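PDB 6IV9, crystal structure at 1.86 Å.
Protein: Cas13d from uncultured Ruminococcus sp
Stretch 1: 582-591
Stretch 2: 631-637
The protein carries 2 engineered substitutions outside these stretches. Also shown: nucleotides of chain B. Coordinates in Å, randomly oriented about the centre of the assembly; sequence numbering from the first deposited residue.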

ATOM      1  N   THR A 582     -26.702  10.269  -5.139  1.00 27.97           N
ATOM      2  CA  THR A 582     -25.776  10.574  -4.028  1.00 29.43           C
ATOM      3  C   THR A 582     -24.426  11.000  -4.600  1.00 29.93           C
ATOM      4  O   THR A 582     -23.825  11.890  -4.065  1.00 28.91           O
ATOM      5  CB  THR A 582     -25.583   9.357  -3.124  1.00 35.41           C
ATOM      6  OG1 THR A 582     -26.802   9.136  -2.433  1.00 34.94           O
ATOM      7  CG2 THR A 582     -24.487   9.566  -2.109  1.00 37.07           C
ATOM      8  N   MET A 583     -23.975  10.322  -5.637  1.00 28.24           N
ATOM      9  CA  MET A 583     -22.677  10.652  -6.260  1.00 31.26           C
ATOM     10  C   MET A 583     -22.727  12.042  -6.895  1.00 31.02           C
ATOM     11  O   MET A 583     -21.764  12.763  -6.784  1.00 28.28           O
ATOM     12  CB  MET A 583     -22.321   9.593  -7.293  1.00 29.14           C
ATOM     13  CG  MET A 583     -22.105   8.255  -6.646  1.00 36.76           C
ATOM     14  SD  MET A 583     -21.956   6.964  -7.838  1.00 43.79           S
ATOM     15  CE  MET A 583     -21.786   5.582  -6.714  1.00 50.14           C
ATOM     16  N   PHE A 584     -23.833  12.373  -7.545  1.00 29.45           N
ATOM     17  CA  PHE A 584     -23.972  13.709  -8.170  1.00 27.96           C
ATOM     18  C   PHE A 584     -23.945  14.768  -7.077  1.00 26.63           C
ATOM     19  O   PHE A 584     -23.338  15.786  -7.253  1.00 29.47           O
ATOM     20  CB  PHE A 584     -25.211  13.775  -9.056  1.00 27.14           C
ATOM     21  CG  PHE A 584     -25.043  13.019 -10.343  1.00 29.96           C
ATOM     22  CD1 PHE A 584     -24.134  13.437 -11.288  1.00 27.73           C
ATOM     23  CD2 PHE A 584     -25.756  11.868 -10.585  1.00 30.22           C
ATOM     24  CE1 PHE A 584     -23.956  12.726 -12.455  1.00 31.49           C
ATOM     25  CE2 PHE A 584     -25.585  11.165 -11.760  1.00 32.57           C
ATOM     26  CZ  PHE A 584     -24.686  11.596 -12.693  1.00 32.14           C
ATOM     27  N   ARG A 585     -24.609  14.499  -5.964  1.00 27.62           N
ATOM     28  CA  ARG A 585     -24.563  15.479  -4.859  1.00 30.22           C
ATOM     29  C   ARG A 585     -23.117  15.600  -4.369  1.00 28.21           C
ATOM     30  O   ARG A 585     -22.693  16.701  -4.130  1.00 27.90           O
ATOM     31  CB  ARG A 585     -25.493  15.079  -3.717  1.00 29.95           C
ATOM     32  CG  ARG A 585     -25.296  15.932  -2.479  1.00 32.18           C
ATOM     33  CD  ARG A 585     -26.232  15.613  -1.341  1.00 41.74           C
ATOM     34  NE  ARG A 585     -27.601  15.998  -1.614  1.00 41.62           N
ATOM     35  CZ  ARG A 585     -28.095  17.205  -1.422  1.00 48.43           C
ATOM     36  NH1 ARG A 585     -27.350  18.158  -0.906  1.00 39.30           N
ATOM     37  NH2 ARG A 585     -29.336  17.462  -1.756  1.00 41.47           N
ATOM     38  N   ASP A 586     -22.404  14.482  -4.257  1.00 25.97           N
ATOM     39  CA  ASP A 586     -21.000  14.523  -3.789  1.00 27.31           C
ATOM     40  C   ASP A 586     -20.181  15.369  -4.769  1.00 23.20           C
ATOM     41  O   ASP A 586     -19.442  16.200  -4.321  1.00 22.98           O
ATOM     42  CB  ASP A 586     -20.413  13.116  -3.676  1.00 26.12           C
ATOM     43  CG  ASP A 586     -20.894  12.316  -2.482  1.00 36.10           C
ATOM     44  OD1 ASP A 586     -21.404  12.922  -1.544  1.00 37.79           O
ATOM     45  OD2 ASP A 586     -20.760  11.107  -2.517  1.00 32.38           O
ATOM     46  N   ALA A 587     -20.357  15.152  -6.066  1.00 24.42           N
ATOM     47  CA  ALA A 587     -19.585  15.901  -7.080  1.00 27.07           C
ATOM     48  C   ALA A 587     -19.904  17.399  -7.063  1.00 29.12           C
ATOM     49  O   ALA A 587     -18.989  18.183  -7.018  1.00 27.31           O
ATOM     50  CB  ALA A 587     -19.811  15.306  -8.439  1.00 25.22           C
ATOM     51  N   LEU A 588     -21.173  17.775  -7.068  1.00 27.79           N
ATOM     52  CA  LEU A 588     -21.516  19.216  -7.043  1.00 27.66           C
ATOM     53  C   LEU A 588     -21.012  19.860  -5.748  1.00 26.07           C
ATOM     54  O   LEU A 588     -20.514  20.933  -5.818  1.00 29.15           O
ATOM     55  CB  LEU A 588     -23.030  19.367  -7.179  1.00 26.68           C
ATOM     56  CG  LEU A 588     -23.538  19.470  -8.609  1.00 26.65           C
ATOM     57  CD1 LEU A 588     -23.068  18.309  -9.447  1.00 28.77           C
ATOM     58  CD2 LEU A 588     -25.046  19.585  -8.642  1.00 29.53           C
ATOM     59  N   THR A 589     -21.159  19.186  -4.618  1.00 26.05           N
ATOM     60  CA  THR A 589     -20.721  19.714  -3.305  1.00 26.08           C
ATOM     61  C   THR A 589     -19.203  19.920  -3.263  1.00 28.16           C
ATOM     62  O   THR A 589     -18.773  20.920  -2.754  1.00 25.68           O
ATOM     63  CB  THR A 589     -21.173  18.781  -2.180  1.00 28.59           C
ATOM     64  OG1 THR A 589     -22.577  18.591  -2.279  1.00 29.86           O
ATOM     65  CG2 THR A 589     -20.824  19.294  -0.806  1.00 28.88           C
ATOM     66  N   ILE A 590     -18.425  18.984  -3.788  1.00 25.09           N
ATOM     67  CA  ILE A 590     -16.948  19.154  -3.759  1.00 25.24           C
ATOM     68  C   ILE A 590     -16.541  20.364  -4.603  1.00 27.79           C
ATOM     69  O   ILE A 590     -15.565  20.977  -4.271  1.00 26.28           O
ATOM     70  CB  ILE A 590     -16.180  17.853  -4.080  1.00 25.63           C
ATOM     71  CG1 ILE A 590     -14.872  17.778  -3.299  1.00 25.24           C
ATOM     72  CG2 ILE A 590     -15.957  17.644  -5.560  1.00 25.22           C
ATOM     73  CD1 ILE A 590     -14.221  16.435  -3.339  1.00 25.03           C
ATOM     74  N   LEU A 591     -17.214  20.582  -5.723  1.00 26.19           N
ATOM     75  CA  LEU A 591     -16.929  21.739  -6.605  1.00 27.88           C
ATOM     76  C   LEU A 591     -17.310  23.041  -5.896  1.00 32.53           C
ATOM     77  O   LEU A 591     -16.569  23.991  -5.980  1.00 29.07           O
ATOM     78  CB  LEU A 591     -17.730  21.559  -7.888  1.00 30.93           C
ATOM     79  CG  LEU A 591     -16.981  20.997  -9.088  1.00 36.57           C
ATOM     80  CD1 LEU A 591     -15.625  20.412  -8.765  1.00 34.19           C
ATOM     81  CD2 LEU A 591     -17.831  20.062  -9.906  1.00 35.64           C
ATOM     82  N   ARG A 631      -9.220  10.075  -7.865  1.00 21.57           N
ATOM     83  CA  ARG A 631      -8.853  11.084  -6.845  1.00 23.65           C
ATOM     84  C   ARG A 631     -10.097  11.564  -6.100  1.00 23.29           C
ATOM     85  O   ARG A 631     -10.023  11.738  -4.913  1.00 22.65           O
ATOM     86  CB  ARG A 631      -8.040  12.187  -7.511  1.00 27.86           C
ATOM     87  CG  ARG A 631      -6.665  11.666  -7.872  1.00 29.40           C
ATOM     88  CD  ARG A 631      -5.852  12.435  -8.853  1.00 34.41           C
ATOM     89  NE  ARG A 631      -4.719  11.618  -9.208  1.00 36.00           N
ATOM     90  CZ  ARG A 631      -3.818  11.973 -10.088  1.00 41.68           C
ATOM     91  NH1 ARG A 631      -2.765  11.212 -10.291  1.00 37.29           N
ATOM     92  NH2 ARG A 631      -3.977  13.081 -10.775  1.00 34.93           N
ATOM     93  N   PHE A 632     -11.178  11.805  -6.830  1.00 22.51           N
ATOM     94  CA  PHE A 632     -12.462  12.200  -6.212  1.00 21.07           C
ATOM     95  C   PHE A 632     -12.954  11.059  -5.320  1.00 20.66           C
ATOM     96  O   PHE A 632     -13.338  11.293  -4.216  1.00 21.73           O
ATOM     97  CB  PHE A 632     -13.495  12.466  -7.302  1.00 23.62           C
ATOM     98  CG  PHE A 632     -14.909  12.593  -6.809  1.00 23.49           C
ATOM     99  CD1 PHE A 632     -15.314  13.723  -6.129  1.00 20.31           C
ATOM    100  CD2 PHE A 632     -15.837  11.593  -7.025  1.00 23.16           C
ATOM    101  CE1 PHE A 632     -16.611  13.845  -5.676  1.00 26.51           C
ATOM    102  CE2 PHE A 632     -17.135  11.720  -6.570  1.00 25.57           C
ATOM    103  CZ  PHE A 632     -17.515  12.847  -5.900  1.00 25.76           C
ATOM    104  N   VAL A 633     -12.865   9.830  -5.814  1.00 23.26           N
ATOM    105  CA  VAL A 633     -13.350   8.670  -5.023  1.00 21.39           C
ATOM    106  C   VAL A 633     -12.543   8.570  -3.724  1.00 22.15           C
ATOM    107  O   VAL A 633     -13.117   8.323  -2.702  1.00 22.59           O
ATOM    108  CB  VAL A 633     -13.285   7.379  -5.848  1.00 24.49           C
ATOM    109  CG1 VAL A 633     -13.527   6.162  -4.986  1.00 26.78           C
ATOM    110  CG2 VAL A 633     -14.251   7.427  -7.008  1.00 26.48           C
ATOM    111  N   TYR A 634     -11.241   8.788  -3.813  1.00 22.18           N
ATOM    112  CA  TYR A 634     -10.377   8.733  -2.615  1.00 21.03           C
ATOM    113  C   TYR A 634     -10.838   9.792  -1.608  1.00 19.91           C
ATOM    114  O   TYR A 634     -10.933   9.496  -0.460  1.00 20.98           O
ATOM    115  CB  TYR A 634      -8.919   8.966  -3.019  1.00 21.76           C
ATOM    116  CG  TYR A 634      -7.937   8.762  -1.900  1.00 21.61           C
ATOM    117  CD1 TYR A 634      -7.688   9.762  -0.984  1.00 19.52           C
ATOM    118  CD2 TYR A 634      -7.279   7.562  -1.735  1.00 22.95           C
ATOM    119  CE1 TYR A 634      -6.797   9.586   0.052  1.00 23.28           C
ATOM    120  CE2 TYR A 634      -6.390   7.366  -0.698  1.00 22.21           C
ATOM    121  CZ  TYR A 634      -6.152   8.379   0.205  1.00 23.85           C
ATOM    122  OH  TYR A 634      -5.304   8.212   1.244  1.00 23.80           O
ATOM    123  N   LEU A 635     -11.123  10.999  -2.079  1.00 21.48           N
ATOM    124  CA  LEU A 635     -11.548  12.097  -1.181  1.00 23.79           C
ATOM    125  C   LEU A 635     -12.886  11.772  -0.520  1.00 22.17           C
ATOM    126  O   LEU A 635     -13.029  12.026   0.625  1.00 24.35           O
ATOM    127  CB  LEU A 635     -11.625  13.387  -1.995  1.00 24.87           C
ATOM    128  CG  LEU A 635     -10.276  13.984  -2.369  1.00 23.24           C
ATOM    129  CD1 LEU A 635     -10.418  15.007  -3.477  1.00 24.94           C
ATOM    130  CD2 LEU A 635      -9.626  14.608  -1.158  1.00 22.71           C
ATOM    131  N   ILE A 636     -13.831  11.258  -1.280  1.00 23.41           N
ATOM    132  CA  ILE A 636     -15.153  10.921  -0.696  1.00 24.49           C
ATOM    133  C   ILE A 636     -15.006   9.788   0.315  1.00 25.18           C
ATOM    134  O   ILE A 636     -15.649   9.825   1.310  1.00 25.85           O
ATOM    135  CB  ILE A 636     -16.165  10.584  -1.796  1.00 24.90           C
ATOM    136  CG1 ILE A 636     -16.378  11.776  -2.721  1.00 27.53           C
ATOM    137  CG2 ILE A 636     -17.459  10.117  -1.179  1.00 28.85           C
ATOM    138  CD1 ILE A 636     -16.781  13.022  -2.003  1.00 30.75           C
ATOM    139  N   LYS A 637     -14.173   8.814   0.007  1.00 24.26           N
ATOM    140  CA  LYS A 637     -13.956   7.634   0.868  1.00 26.97           C
ATOM    141  C   LYS A 637     -13.391   8.047   2.232  1.00 26.05           C
ATOM    142  O   LYS A 637     -13.879   7.568   3.236  1.00 24.23           O
ATOM    143  CB  LYS A 637     -12.900   6.815   0.130  1.00 33.85           C
ATOM    144  CG  LYS A 637     -12.599   5.428   0.633  1.00 42.98           C
ATOM    145  CD  LYS A 637     -11.856   4.625  -0.405  1.00 39.68           C
ATOM    146  CE  LYS A 637     -10.353   4.779  -0.348  1.00 37.08           C
ATOM    147  NZ  LYS A 637      -9.644   3.655  -0.991  1.00 31.62           N
TER
ATOM    148  P     A B  40       0.438  13.014 -17.995  1.00 81.73           P
ATOM    149  OP1   A B  40       1.173  13.128 -19.276  1.00 78.49           O
ATOM    150  OP2   A B  40      -1.048  12.864 -17.959  1.00 88.74           O
ATOM    151  O5'   A B  40       1.035  11.753 -17.203  1.00 85.35           O
ATOM    152  C5'   A B  40       0.318  10.491 -17.151  1.00 82.47           C
ATOM    153  C4'   A B  40       0.295   9.940 -15.749  1.00 80.39           C
ATOM    154  O4'   A B  40      -0.764  10.562 -14.989  1.00 82.70           O
ATOM    155  C3'   A B  40      -0.113   8.480 -15.620  1.00 80.76           C
ATOM    156  O3'   A B  40       0.826   7.521 -16.050  1.00 82.37           O
ATOM    157  C2'   A B  40      -0.429   8.365 -14.137  1.00 77.62           C
ATOM    158  O2'   A B  40       0.663   8.049 -13.289  1.00 63.07           O
ATOM    159  C1'   A B  40      -1.040   9.743 -13.861  1.00 74.69           C
ATOM    160  N9    A B  40      -2.482   9.742 -13.598  1.00 61.50           N
ATOM    161  C8    A B  40      -3.477  10.479 -14.197  1.00 53.04           C
ATOM    162  N7    A B  40      -4.667  10.281 -13.675  1.00 58.48           N
ATOM    163  C5    A B  40      -4.442   9.342 -12.676  1.00 53.93           C
ATOM    164  C6    A B  40      -5.294   8.731 -11.736  1.00 50.73           C
ATOM    165  N6    A B  40      -6.605   8.959 -11.671  1.00 47.56           N
ATOM    166  N1    A B  40      -4.744   7.858 -10.860  1.00 49.51           N
ATOM    167  C2    A B  40      -3.429   7.626 -10.924  1.00 52.54           C
ATOM    168  N3    A B  40      -2.525   8.137 -11.760  1.00 54.68           N
ATOM    169  C4    A B  40      -3.101   9.005 -12.614  1.00 54.31           C
ATOM    170  P     U B  39      -0.925  13.787 -12.367  1.00 31.50           P
ATOM    171  OP1   U B  39      -2.250  14.184 -12.790  1.00 30.30           O
ATOM    172  OP2   U B  39      -0.751  12.378 -11.912  1.00 32.45           O
ATOM    173  O5'   U B  39       0.252  14.071 -13.374  1.00 38.21           O
ATOM    174  C5'   U B  39       0.241  15.253 -14.191  1.00 55.13           C
ATOM    175  C4'   U B  39       1.500  15.285 -15.026  1.00 63.96           C
ATOM    176  O4'   U B  39       2.671  15.182 -14.166  1.00 68.05           O
ATOM    177  C3'   U B  39       1.686  14.130 -15.989  1.00 65.16           C
ATOM    178  O3'   U B  39       0.830  14.289 -17.098  1.00 77.75           O
ATOM    179  C2'   U B  39       3.190  14.194 -16.251  1.00 76.18           C
ATOM    180  O2'   U B  39       3.697  15.242 -17.050  1.00 86.02           O
ATOM    181  C1'   U B  39       3.700  14.465 -14.841  1.00 84.04           C
ATOM    182  N1    U B  39       3.982  13.246 -14.074  1.00 94.26           N
ATOM    183  C2    U B  39       5.122  12.532 -14.396  1.00100.34           C
ATOM    184  O2    U B  39       5.866  12.852 -15.309  1.00 89.00           O
ATOM    185  N3    U B  39       5.341  11.417 -13.623  1.00 93.35           N
ATOM    186  C4    U B  39       4.558  10.958 -12.579  1.00 93.24           C
ATOM    187  O4    U B  39       4.889   9.945 -11.970  1.00 87.80           O
ATOM    188  C5    U B  39       3.399  11.752 -12.310  1.00 96.22           C
ATOM    189  C6    U B  39       3.157  12.841 -13.048  1.00 91.15           C
ATOM    190  P     U B  38       0.267  10.818  -7.105  1.00 28.21           P
ATOM    191  OP1   U B  38      -0.158  10.782  -5.744  1.00 28.95           O
ATOM    192  OP2   U B  38      -0.292   9.955  -8.113  1.00 29.16           O
ATOM    193  O5'   U B  38       0.034  12.328  -7.548  1.00 29.51           O
ATOM    194  C5'   U B  38       0.194  12.668  -8.873  1.00 27.31           C
ATOM    195  C4'   U B  38       0.300  14.173  -8.994  1.00 29.35           C
ATOM    196  O4'   U B  38       1.398  14.625  -8.168  1.00 32.83           O
ATOM    197  C3'   U B  38       0.675  14.590 -10.401  1.00 29.65           C
ATOM    198  O3'   U B  38      -0.542  14.757 -11.134  1.00 27.46           O
ATOM    199  C2'   U B  38       1.429  15.901 -10.179  1.00 33.66           C
ATOM    200  O2'   U B  38       0.557  16.984  -9.949  1.00 32.42           O
ATOM    201  C1'   U B  38       2.129  15.626  -8.857  1.00 37.92           C
ATOM    202  N1    U B  38       3.517  15.184  -9.015  1.00 37.28           N
ATOM    203  C2    U B  38       4.398  15.536  -8.006  1.00 40.51           C
ATOM    204  O2    U B  38       4.052  16.192  -7.029  1.00 39.36           O
ATOM    205  N3    U B  38       5.686  15.071  -8.173  1.00 35.32           N
ATOM    206  C4    U B  38       6.164  14.285  -9.221  1.00 43.89           C
ATOM    207  O4    U B  38       7.353  13.927  -9.235  1.00 42.63           O
ATOM    208  C5    U B  38       5.166  13.918 -10.194  1.00 48.23           C
ATOM    209  C6    U B  38       3.907  14.374 -10.059  1.00 34.44           C

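Two helical segments cross here at nearly a right angle, 95° between their directions, with their axes no closer than 11.4 Å. The contact is compact, and no hydrogen bond spans it. Side chains bridge the gap; Phe632 buries the largest area, with Ile590 close behind.

The chi1 of Phe632 is t, at 168°, and its CA-to-CB bond points toward the first helix. With this rotamer the ring extends across the gap and brings its far end against the first helix: CZ of Phe632 lies 3.7 Å from the backbone N of Ala587 and 3.7 Å from the side-chain CB of Asp586. Because chi2 is 74°, the ring stands roughly perpendicular to the plane set by CA, CB and CG, and its edge meets both CB of Asp586 and CG2 of Ile590, the latter 3.9 Å from CE1 of Phe632. A long, flat, rigid side chain suits this place, since it can span the distance between well-separated helices. Ala587 suits the receiving side: its CA-to-CB bond points sideways and its side chain ends at CB, so the ring tip can approach the backbone closely, with CB of Ala587 4.2 Å from CZ of Phe632. N of Ala587 already donates a backbone hydrogen bond to O of Met583 at 2.9 Å, and the ring's contact with it is one of packing.

Ile590, one helical turn beyond Asp586, also has its CA-to-CB bond directed toward the second helix. Its chi1 of -146° lies between wells, while chi2 is t, and CD1 of Ile590 comes to 4.1 Å from CD1 of Leu635. CD1 of Ile636 is more distant, 4.5 Å from CD1 of Ile590. A branched aliphatic residue fits here because both CG2 and CD1 of Ile590 pack near the Phe632 ring, and CD1 also reaches Leu635.

Asp586 is the polar member of a mostly apolar contact. Its chi1 is m, and OD2 of Asp586 lies 3.7 Å from CG2 of Ile636. Both carboxylate oxygens are hydrogen-bonded elsewhere in the structure, which makes burial of the acid tolerable, and its CB offers the Phe632 ring an aliphatic surface.

Arg631, next to Phe632 in sequence, takes no part in the helix contact. Its chi2, chi3 and chi4 are all near 180°, an extended chain that carries the guanidinium to the RNA. There NH1 of Arg631 donates to OP2 of U39 at 2.8 Å and NH2 of Arg631 to OP1 of U39 at 2.9 Å, a bidentate grip on one phosphate, while the base of A40 lies over one guanidinium face.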